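Beta-fructofuranosidase, insoluble isoenzyme CWINV1 (PDB 2OXB) hydrolyses sucrose and 1-kestose, and to a lower extent neokestose and levan, releasing terminal beta-D-fructofuranosyl units in the plant cell wall. Local coordinates at residues Q102-I107 and L129-A134; A140-D145 and G162-R167; P188-D193 and F260-T265. The protein carries 1 engineered substitution. All blocks are in the same frame, centred on the assembly; numbering follows the deposited sequence.

How the interactions relate
The three interactions illustrate how a beta-propeller domain of family 32 ties its long connections to its sheets. Interaction 1 comes first, folding 129-134 back onto strand 103-110 and closing a loop of 21 residues. The chain then enters interaction 2, where 140-145 meets strand 157-165 across 16 intervening residues. These two contacts touch each other, chiefly through Gln103 against Ala140 and Phe143. Interaction 3 spans 66 residues, joining 188-193, on strand 182-192, to the loop that follows strand 253-256. It shares the sheet of strands 157-165, 168-176 and 182-192 with interaction 2. The three loops follow in series, so none nests in or crosses another.

Interaction 1: residues Q102-I107 and L129-A134; sequences QQVQNI and LMAPDA
Gln105 and Met130 face each other across an antiparallel hydrogen-bonded pair, with Gln105 N donating to Met130 O at 2.8 Å and an N-H...O angle of 162°. The return path is split. Gln105 O takes a 2.7 Å bond from Leu129 N, bent at the hydrogen (133°), and a weak one from Met130 N, 3.4 Å away. Leu129 and Met130 thus both oppose Gln105, which is a classic beta bulge. The bridge is a single one, consistent with Pro132, which has no N-H to offer Gln103 O; Pro132 CD lies 3.3 Å from that oxygen.

Apolar contacts flank the bulge. Leu129 CD2 lies 3.5 Å from Ile107 CB and also meets CG2 of that isoleucine, the two side chains crossing obliquely. On the other flank, Val104 turns CG1 anti to its carbonyl carbon (chi1 -69°), where it reaches Ala131 CB at 3.6 Å. Gln105 CB rests on Met130 CB at 3.8 Å.

Farther out, strand 103-110 is held along its other edge by backbone bonds of Val104 and Asn106 to strand 93-97 of the same propeller sheet. Asn106 ND2 bonds to Phe72 O, Gln102 NE2 to Asp98, and Gln103 OE1 to Phe143 N. Trp182, from strand 182-192 of the next sheet, packs against the side chains of Leu129 and Met130.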
loop_
_atom_site.group_PDB
_atom_site.type_symbol
_atom_site.label_atom_id
_atom_site.label_comp_id
_atom_site.label_asym_id
_atom_site.label_seq_id
_atom_site.Cartn_x
_atom_site.Cartn_y
_atom_site.Cartn_z
ATOM N N GLN A 102 17.837 2.830 -22.161
ATOM C CA GLN A 102 18.236 1.636 -21.416
ATOM C C GLN A 102 18.349 1.964 -19.929
ATOM O O GLN A 102 19.110 2.842 -19.520
ATOM C CB GLN A 102 19.560 1.067 -21.954
ATOM C CG GLN A 102 20.816 1.515 -21.220
ATOM C CD GLN A 102 22.101 1.050 -21.900
ATOM O OE1 GLN A 102 22.193 -0.080 -22.380
ATOM N NE2 GLN A 102 23.104 1.917 -21.920
ATOM N N GLN A 103 17.570 1.252 -19.126
ATOM C CA GLN A 103 17.528 1.466 -17.687
ATOM C C GLN A 103 18.821 1.392 -16.904
ATOM O O GLN A 103 19.289 0.307 -16.535
ATOM C CB GLN A 103 16.522 0.517 -17.065
ATOM C CG GLN A 103 15.121 0.887 -17.406
ATOM C CD GLN A 103 14.228 -0.296 -17.363
ATOM O OE1 GLN A 103 14.377 -1.158 -16.494
ATOM N NE2 GLN A 103 13.274 -0.360 -18.290
ATOM N N VAL A 104 19.371 2.571 -16.628
ATOM C CA VAL A 104 20.600 2.691 -15.862
ATOM C C VAL A 104 20.273 3.190 -14.458
ATOM O O VAL A 104 19.207 3.750 -14.219
ATOM C CB VAL A 104 21.584 3.678 -16.530
ATOM C CG1 VAL A 104 22.105 3.096 -17.821
ATOM C CG2 VAL A 104 20.888 4.999 -16.801
ATOM N N GLN A 105 21.203 2.971 -13.538
ATOM C CA GLN A 105 21.047 3.389 -12.157
ATOM C C GLN A 105 21.964 4.540 -11.848
ATOM O O GLN A 105 23.169 4.454 -12.072
ATOM C CB GLN A 105 21.364 2.238 -11.212
ATOM C CG GLN A 105 20.476 1.066 -11.447
ATOM C CD GLN A 105 19.016 1.457 -11.397
ATOM O OE1 GLN A 105 18.169 0.792 -11.989
ATOM N NE2 GLN A 105 18.709 2.540 -10.680
ATOM N N ASN A 106 21.371 5.600 -11.305
ATOM C CA ASN A 106 22.080 6.817 -10.959
ATOM C C ASN A 106 21.899 7.180 -9.509
ATOM O O ASN A 106 20.914 6.783 -8.891
ATOM C CB ASN A 106 21.555 7.951 -11.823
ATOM C CG ASN A 106 21.581 7.595 -13.278
ATOM O OD1 ASN A 106 22.638 7.287 -13.823
ATOM N ND2 ASN A 106 20.419 7.614 -13.920
ATOM N N ILE A 107 22.844 7.955 -8.981
ATOM C CA ILE A 107 22.800 8.407 -7.593
ATOM C C ILE A 107 22.680 9.936 -7.552
ATOM O O ILE A 107 23.145 10.627 -8.461
ATOM C CB ILE A 107 24.072 7.956 -6.820
ATOM C CG1 ILE A 107 23.903 8.207 -5.320
ATOM C CG2 ILE A 107 25.288 8.704 -7.320
ATOM C CD1 ILE A 107 25.078 7.716 -4.462
ATOM N N LEU A 129 25.914 4.481 -11.940
ATOM C CA LEU A 129 26.769 3.624 -11.111
ATOM C C LEU A 129 26.586 2.156 -11.501
ATOM O O LEU A 129 27.484 1.321 -11.323
ATOM C CB LEU A 129 26.430 3.798 -9.620
ATOM C CG LEU A 129 27.063 4.947 -8.819
ATOM C CD1 LEU A 129 27.198 6.178 -9.683
ATOM C CD2 LEU A 129 26.228 5.245 -7.583
ATOM N N MET A 130 25.412 1.849 -12.033
ATOM C CA MET A 130 25.109 0.491 -12.445
ATOM C C MET A 130 24.349 0.514 -13.756
ATOM O O MET A 130 23.399 1.268 -13.921
ATOM C CB MET A 130 24.288 -0.200 -11.360
ATOM C CG MET A 130 25.040 -0.333 -10.053
ATOM S SD MET A 130 23.944 -0.626 -8.668
ATOM C CE MET A 130 24.145 0.902 -7.743
ATOM N N ALA A 131 24.772 -0.313 -14.695
ATOM C CA ALA A 131 24.101 -0.342 -15.972
ATOM C C ALA A 131 24.200 -1.701 -16.637
ATOM O O ALA A 131 25.180 -2.424 -16.465
ATOM C CB ALA A 131 24.696 0.720 -16.876
ATOM N N PRO A 132 23.167 -2.075 -17.397
ATOM C CA PRO A 132 23.179 -3.363 -18.085
ATOM C C PRO A 132 24.153 -3.267 -19.252
ATOM O O PRO A 132 24.102 -2.310 -20.018
ATOM C CB PRO A 132 21.727 -3.527 -18.520
ATOM C CG PRO A 132 21.303 -2.122 -18.787
ATOM C CD PRO A 132 21.896 -1.367 -17.619
ATOM N N ASP A 133 25.051 -4.242 -19.370
ATOM C CA ASP A 133 26.040 -4.240 -20.445
ATOM C C ASP A 133 26.230 -5.621 -21.070
ATOM O O ASP A 133 25.380 -6.498 -20.916
ATOM C CB ASP A 133 27.384 -3.731 -19.923
ATOM C CG ASP A 133 27.863 -4.506 -18.720
ATOM O OD1 ASP A 133 27.489 -5.694 -18.616
ATOM O OD2 ASP A 133 28.615 -3.941 -17.891
ATOM N N ALA A 134 27.347 -5.810 -21.772
ATOM C CA ALA A 134 27.639 -7.084 -22.432
ATOM C C ALA A 134 28.081 -8.177 -21.471
ATOM O O ALA A 134 27.838 -9.360 -21.717
ATOM C CB ALA A 134 28.694 -6.886 -23.507
#

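Interaction 2: residues A140-D145 and G162-R167; sequences ASSFRD and GSKIHR. With FRU (beta-D-fructofuranose), chain B; NAG (2-acetamido-2-deoxy-beta-D-glucopyranose), chain E.
Arg144 and Gly162 form a single antiparallel hydrogen-bonded pair, Gly162 N donating to Arg144 O at 3.0 Å with the donor tilted 23° from the carbonyl plane. The reverse bond, Arg144 N to Gly162 O, is doubtful because the position of that oxygen is less sure. A side-chain bond runs beside the pair: Ser163 OG donates to Ser142 O at 2.7 Å, in the carbonyl plane and on a lone pair. The same hydroxyl lies at the edge of the Phe143 ring, near its plane and 3.4 Å from CD1. CG of Phe143 stands anti to its backbone N (chi1 179°), which sets where the ring begins.

The carbohydrate contacts fall at two ends. Lys164 lays CG against Ser142 CB at 3.5 Å, then bends twice so that NZ donates to O7 of the N-acetylglucosamine on Asn139, 2.6 Å away. At the other end Asp145 receives two adjacent fructose hydroxyls, O4 on OD1 and O3 on OD2, each at 2.9 Å. Arg144 and Asp145 belong to the Arg-Asp-Pro motif of family 32 and to the substrate site; Ser79, Gln35 and the engineered Gln199 also bind the fructose, and Cys200 N bonds to Asp145 OD2.

Strand 168-176 covers the contact with Tyr174 on Phe143 and with Leu170 and Ile172 on Ser163, while strand 77-81 brings Trp78 to Arg144 and Ser79 to Asp145.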
loop_
_atom_site.group_PDB
_atom_site.type_symbol
_atom_site.label_atom_id
_atom_site.label_comp_id
_atom_site.label_asym_id
_atom_site.label_seq_id
_atom_site.Cartn_x
_atom_site.Cartn_y
_atom_site.Cartn_z
ATOM N N ALA A 140 18.120 -4.526 -20.912
ATOM C CA ALA A 140 18.333 -3.123 -20.567
ATOM C C ALA A 140 17.000 -2.410 -20.350
ATOM O O ALA A 140 16.963 -1.314 -19.792
ATOM C CB ALA A 140 19.128 -2.428 -21.669
ATOM N N SER A 141 15.914 -3.036 -20.802
ATOM C CA SER A 141 14.579 -2.465 -20.656
ATOM C C SER A 141 13.863 -3.086 -19.468
ATOM O O SER A 141 12.647 -2.979 -19.340
ATOM C CB SER A 141 13.760 -2.702 -21.923
ATOM O OG SER A 141 14.346 -2.044 -23.023
ATOM N N SER A 142 14.629 -3.746 -18.607
ATOM C CA SER A 142 14.077 -4.375 -17.423
ATOM C C SER A 142 15.106 -4.442 -16.303
ATOM O O SER A 142 15.433 -5.523 -15.819
ATOM C CB SER A 142 13.561 -5.777 -17.758
ATOM O OG SER A 142 12.135 -5.803 -17.707
ATOM N N PHE A 143 15.598 -3.270 -15.893
ATOM C CA PHE A 143 16.605 -3.132 -14.830
ATOM C C PHE A 143 16.412 -1.800 -14.089
ATOM O O PHE A 143 17.236 -0.881 -14.192
ATOM C CB PHE A 143 18.016 -3.183 -15.434
ATOM C CG PHE A 143 19.124 -3.024 -14.428
ATOM C CD1 PHE A 143 19.206 -3.863 -13.320
ATOM C CD2 PHE A 143 20.111 -2.073 -14.615
ATOM C CE1 PHE A 143 20.266 -3.758 -12.411
ATOM C CE2 PHE A 143 21.175 -1.959 -13.716
ATOM C CZ PHE A 143 21.250 -2.804 -12.614
ATOM N N ARG A 144 15.328 -1.709 -13.327
ATOM C CA ARG A 144 15.027 -0.485 -12.614
ATOM C C ARG A 144 14.466 -0.709 -11.216
ATOM O O ARG A 144 14.307 -1.847 -10.762
ATOM C CB ARG A 144 14.032 0.361 -13.435
ATOM C CG ARG A 144 12.554 0.220 -13.041
ATOM C CD ARG A 144 11.858 -0.996 -13.632
ATOM N NE ARG A 144 11.571 -0.847 -15.054
ATOM C CZ ARG A 144 10.958 -1.766 -15.786
ATOM N NH1 ARG A 144 10.574 -2.894 -15.226
ATOM N NH2 ARG A 144 10.739 -1.558 -17.072
ATOM N N ASP A 145 14.183 0.407 -10.546
ATOM C CA ASP A 145 13.607 0.416 -9.214
ATOM C C ASP A 145 14.499 -0.075 -8.099
ATOM O O ASP A 145 14.202 -1.066 -7.441
ATOM C CB ASP A 145 12.311 -0.367 -9.232
ATOM C CG ASP A 145 11.353 0.168 -10.250
ATOM O OD1 ASP A 145 11.544 1.328 -10.662
ATOM O OD2 ASP A 145 10.415 -0.555 -10.634
ATOM N N GLY A 162 15.182 -4.492 -9.586
ATOM C CA GLY A 162 14.208 -5.390 -10.164
ATOM C C GLY A 162 14.447 -5.693 -11.626
ATOM O O GLY A 162 14.501 -4.782 -12.459
ATOM N N SER A 163 14.610 -6.973 -11.944
ATOM C CA SER A 163 14.801 -7.380 -13.334
ATOM C C SER A 163 13.946 -8.584 -13.715
ATOM O O SER A 163 12.921 -8.865 -13.092
ATOM C CB SER A 163 16.280 -7.675 -13.624
ATOM O OG SER A 163 17.009 -6.471 -13.795
ATOM N N LYS A 164 14.377 -9.281 -14.757
ATOM C CA LYS A 164 13.682 -10.454 -15.252
ATOM C C LYS A 164 14.530 -11.080 -16.357
ATOM O O LYS A 164 15.113 -10.378 -17.189
ATOM C CB LYS A 164 12.309 -10.059 -15.812
ATOM C CG LYS A 164 12.373 -8.943 -16.859
ATOM C CD LYS A 164 10.993 -8.473 -17.340
ATOM C CE LYS A 164 10.300 -9.479 -18.263
ATOM N NZ LYS A 164 11.029 -9.708 -19.549
ATOM N N ILE A 165 14.602 -12.405 -16.339
ATOM C CA ILE A 165 15.336 -13.170 -17.333
ATOM C C ILE A 165 14.362 -14.201 -17.886
ATOM O O ILE A 165 14.064 -15.198 -17.222
ATOM C CB ILE A 165 16.527 -13.912 -16.705
ATOM C CG1 ILE A 165 17.449 -12.925 -15.989
ATOM C CG2 ILE A 165 17.288 -14.676 -17.781
ATOM C CD1 ILE A 165 18.002 -11.849 -16.893
ATOM N N HIS A 166 13.850 -13.949 -19.086
ATOM C CA HIS A 166 12.906 -14.867 -19.736
ATOM C C HIS A 166 11.794 -15.319 -18.765
ATOM O O HIS A 166 11.667 -16.503 -18.437
ATOM C CB HIS A 166 13.665 -16.092 -20.288
ATOM C CG HIS A 166 14.661 -15.767 -21.365
ATOM N ND1 HIS A 166 14.298 -15.254 -22.594
ATOM C CD2 HIS A 166 16.010 -15.908 -21.406
ATOM C CE1 HIS A 166 15.377 -15.094 -23.343
ATOM N NE2 HIS A 166 16.429 -15.484 -22.646
ATOM N N ARG A 167 10.987 -14.368 -18.311
ATOM C CA ARG A 167 9.904 -14.654 -17.372
ATOM C C ARG A 167 10.372 -14.966 -15.959
ATOM O O ARG A 167 9.558 -15.076 -15.033
ATOM C CB ARG A 167 9.005 -15.783 -17.906
ATOM C CG ARG A 167 8.040 -15.258 -18.949
ATOM C CD ARG A 167 7.500 -16.320 -19.870
ATOM N NE ARG A 167 6.774 -15.707 -20.982
ATOM C CZ ARG A 167 7.334 -14.960 -21.936
ATOM N NH1 ARG A 167 8.641 -14.721 -21.936
ATOM N NH2 ARG A 167 6.580 -14.447 -22.898
HETATM C C1 FRU B . 5.467 1.099 -11.578
HETATM C C2 FRU B . 6.427 1.521 -12.697
HETATM C C3 FRU B . 7.897 1.347 -12.266
HETATM C C4 FRU B . 8.613 2.448 -12.994
HETATM C C5 FRU B . 7.531 3.525 -13.054
HETATM C C6 FRU B . 7.461 4.253 -14.382
HETATM O O1 FRU B . 5.557 -0.289 -11.312
HETATM O O2 FRU B . 6.255 0.920 -14.033
HETATM O O3 FRU B . 8.446 0.079 -12.612
HETATM O O4 FRU B . 9.766 2.902 -12.277
HETATM O O5 FRU B . 6.271 2.902 -12.853
HETATM O O6 FRU B . 8.605 5.079 -14.495
HETATM C C1 NAG E . 13.518 -7.903 -22.994
HETATM C C2 NAG E . 12.098 -7.324 -23.146
HETATM C C3 NAG E . 11.642 -7.343 -24.620
HETATM C C4 NAG E . 12.697 -6.682 -25.507
HETATM C C5 NAG E . 14.049 -7.354 -25.263
HETATM C C6 NAG E . 15.158 -6.735 -26.073
HETATM C C7 NAG E . 10.388 -7.468 -21.459
HETATM C C8 NAG E . 8.995 -7.062 -21.919
HETATM N N2 NAG E . 11.159 -8.086 -22.344
HETATM O O3 NAG E . 10.394 -6.670 -24.755
HETATM O O4 NAG E . 12.332 -6.804 -26.871
HETATM O O5 NAG E . 14.427 -7.230 -23.876
HETATM O O6 NAG E . 15.837 -5.754 -25.314
HETATM O O7 NAG E . 10.763 -7.220 -20.317
#

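Interaction 3: residues P188-D193 and F260-T265; sequences PLHYDD and FKMDGT
Asp192 grips the loop at Met262, whose backbone N donates to Asp192 OD2 at 2.6 Å with an N-H...O angle of 157°. The donor comes from above the carboxylate, 43° out of its plane. The bond ties together two parts of the five-bladed beta-propeller: Asp192 lies on strand 182-192, outermost in the sheet of strands 157-165, 168-176 and 182-192, while Met262 lies in the loop after strand 253-256 of the following sheet.

Charged side chains gather round the same oxygen. Lys261, bent at chi2 and chi3, folds its chain past Asp192 OD2, yet its NZ stays 3.8 Å from that oxygen, a long salt bridge. Asp263 OD1 approaches the same oxygen to 3.2 Å, the two carboxylate planes turned 65° apart; this pairing of like charges would probably be eased by Lys261, and Asp263 OD1 also has a weak bond with Ser195 OG. A water joins Asp192 OD1 to Phe260 O through two weak bonds. An alanine in place of Asp192 would probably leave the Met262 N-H without its acceptor and Lys261 without this carboxylate, setting the loop freer to shift.

Packing surrounds the polar centre. Met262 CB and CG lie against Asp192 OD1, the two side chains crossing at about a right angle. Leu230, Ile232, Thr243 and Trp198 also touch Met262, and Trp198 also touches Asp192 and His190. The side chains of His190, whose ND1 is bonded to Lys253, and Met262 slide past each other in opposite directions, bringing His190 CD2 to 3.9 Å from Met262 CG.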
loop_
_atom_site.group_PDB
_atom_site.type_symbol
_atom_site.label_atom_id
_atom_site.label_comp_id
_atom_site.label_asym_id
_atom_site.label_seq_id
_atom_site.Cartn_x
_atom_site.Cartn_y
_atom_site.Cartn_z
ATOM N N PRO A 188 21.112 -13.308 -7.444
ATOM C CA PRO A 188 20.035 -12.454 -6.926
ATOM C C PRO A 188 19.675 -12.810 -5.493
ATOM O O PRO A 188 19.752 -13.968 -5.101
ATOM C CB PRO A 188 18.889 -12.741 -7.886
ATOM C CG PRO A 188 19.109 -14.187 -8.218
ATOM C CD PRO A 188 20.595 -14.233 -8.470
ATOM N N LEU A 189 19.273 -11.824 -4.708
ATOM C CA LEU A 189 18.909 -12.118 -3.337
ATOM C C LEU A 189 17.926 -13.277 -3.373
ATOM O O LEU A 189 17.992 -14.193 -2.550
ATOM C CB LEU A 189 18.252 -10.911 -2.684
ATOM C CG LEU A 189 17.902 -11.139 -1.220
ATOM C CD1 LEU A 189 18.991 -10.567 -0.317
ATOM C CD2 LEU A 189 16.584 -10.486 -0.938
ATOM N N HIS A 190 17.010 -13.219 -4.337
ATOM C CA HIS A 190 16.003 -14.261 -4.529
ATOM C C HIS A 190 15.471 -14.177 -5.958
ATOM O O HIS A 190 15.989 -13.416 -6.768
ATOM C CB HIS A 190 14.846 -14.101 -3.533
ATOM C CG HIS A 190 13.962 -15.308 -3.444
ATOM N ND1 HIS A 190 14.392 -16.509 -2.919
ATOM C CD2 HIS A 190 12.700 -15.521 -3.882
ATOM C CE1 HIS A 190 13.434 -17.410 -3.049
ATOM N NE2 HIS A 190 12.398 -16.837 -3.631
ATOM N N TYR A 191 14.444 -14.966 -6.260
ATOM C CA TYR A 191 13.835 -14.985 -7.584
ATOM C C TYR A 191 12.683 -15.986 -7.549
ATOM O O TYR A 191 12.570 -16.777 -6.616
ATOM C CB TYR A 191 14.865 -15.416 -8.642
ATOM C CG TYR A 191 15.273 -16.877 -8.554
ATOM C CD1 TYR A 191 14.499 -17.880 -9.148
ATOM C CD2 TYR A 191 16.396 -17.265 -7.818
ATOM C CE1 TYR A 191 14.831 -19.230 -9.004
ATOM C CE2 TYR A 191 16.731 -18.609 -7.671
ATOM C CZ TYR A 191 15.946 -19.583 -8.263
ATOM O OH TYR A 191 16.270 -20.909 -8.099
ATOM N N ASP A 192 11.835 -15.949 -8.568
ATOM C CA ASP A 192 10.701 -16.858 -8.665
ATOM C C ASP A 192 10.384 -17.095 -10.148
ATOM O O ASP A 192 10.387 -16.153 -10.936
ATOM C CB ASP A 192 9.480 -16.261 -7.941
ATOM C CG ASP A 192 9.527 -16.454 -6.423
ATOM O OD1 ASP A 192 10.426 -15.912 -5.759
ATOM O OD2 ASP A 192 8.645 -17.159 -5.894
ATOM N N ASP A 193 10.140 -18.347 -10.532
ATOM C CA ASP A 193 9.822 -18.669 -11.929
ATOM C C ASP A 193 8.321 -18.608 -12.174
ATOM O O ASP A 193 7.529 -18.993 -11.317
ATOM C CB ASP A 193 10.354 -20.061 -12.307
ATOM C CG ASP A 193 11.609 -19.998 -13.172
ATOM O OD1 ASP A 193 12.482 -20.879 -13.020
ATOM O OD2 ASP A 193 11.717 -19.071 -14.002
ATOM N N PHE A 260 7.188 -20.912 1.105
ATOM C CA PHE A 260 6.471 -19.727 0.652
ATOM C C PHE A 260 7.233 -18.951 -0.432
ATOM O O PHE A 260 8.222 -18.266 -0.145
ATOM C CB PHE A 260 6.144 -18.802 1.837
ATOM C CG PHE A 260 4.820 -19.107 2.507
ATOM C CD1 PHE A 260 3.626 -19.050 1.786
ATOM C CD2 PHE A 260 4.763 -19.453 3.856
ATOM C CE1 PHE A 260 2.396 -19.329 2.401
ATOM C CE2 PHE A 260 3.535 -19.733 4.478
ATOM C CZ PHE A 260 2.351 -19.672 3.747
ATOM N N LYS A 261 6.764 -19.076 -1.676
ATOM C CA LYS A 261 7.362 -18.386 -2.824
ATOM C C LYS A 261 6.841 -16.952 -2.885
ATOM O O LYS A 261 5.989 -16.563 -2.087
ATOM C CB LYS A 261 7.007 -19.109 -4.133
ATOM C CG LYS A 261 7.602 -20.502 -4.283
ATOM C CD LYS A 261 9.108 -20.473 -4.553
ATOM C CE LYS A 261 9.429 -20.100 -5.996
ATOM N NZ LYS A 261 10.890 -20.195 -6.283
ATOM N N MET A 262 7.341 -16.165 -3.829
ATOM C CA MET A 262 6.889 -14.786 -3.952
ATOM C C MET A 262 5.632 -14.620 -4.822
ATOM O O MET A 262 5.108 -13.514 -4.960
ATOM C CB MET A 262 8.028 -13.915 -4.483
ATOM C CG MET A 262 9.188 -13.793 -3.507
ATOM S SD MET A 262 9.877 -12.121 -3.509
ATOM C CE MET A 262 8.360 -11.154 -3.206
ATOM N N ASP A 263 5.152 -15.726 -5.388
ATOM C CA ASP A 263 3.954 -15.738 -6.230
ATOM C C ASP A 263 3.329 -17.128 -6.269
ATOM O O ASP A 263 3.969 -18.096 -6.685
ATOM C CB ASP A 263 4.291 -15.302 -7.656
ATOM C CG ASP A 263 5.579 -15.914 -8.161
ATOM O OD1 ASP A 263 6.657 -15.446 -7.727
ATOM O OD2 ASP A 263 5.515 -16.863 -8.979
ATOM N N GLY A 264 2.072 -17.220 -5.846
ATOM C CA GLY A 264 1.379 -18.498 -5.828
ATOM C C GLY A 264 0.624 -18.622 -4.524
ATOM O O GLY A 264 -0.496 -19.137 -4.468
ATOM N N THR A 265 1.253 -18.143 -3.459
ATOM C CA THR A 265 0.641 -18.165 -2.140
ATOM C C THR A 265 1.160 -16.967 -1.342
ATOM O O THR A 265 1.016 -16.908 -0.120
ATOM C CB THR A 265 0.945 -19.499 -1.388
ATOM O OG1 THR A 265 2.345 -19.802 -1.468
ATOM C CG2 THR A 265 0.149 -20.641 -1.995
HETATM O O HOH W 1 10.015 -16.548 -2.392
#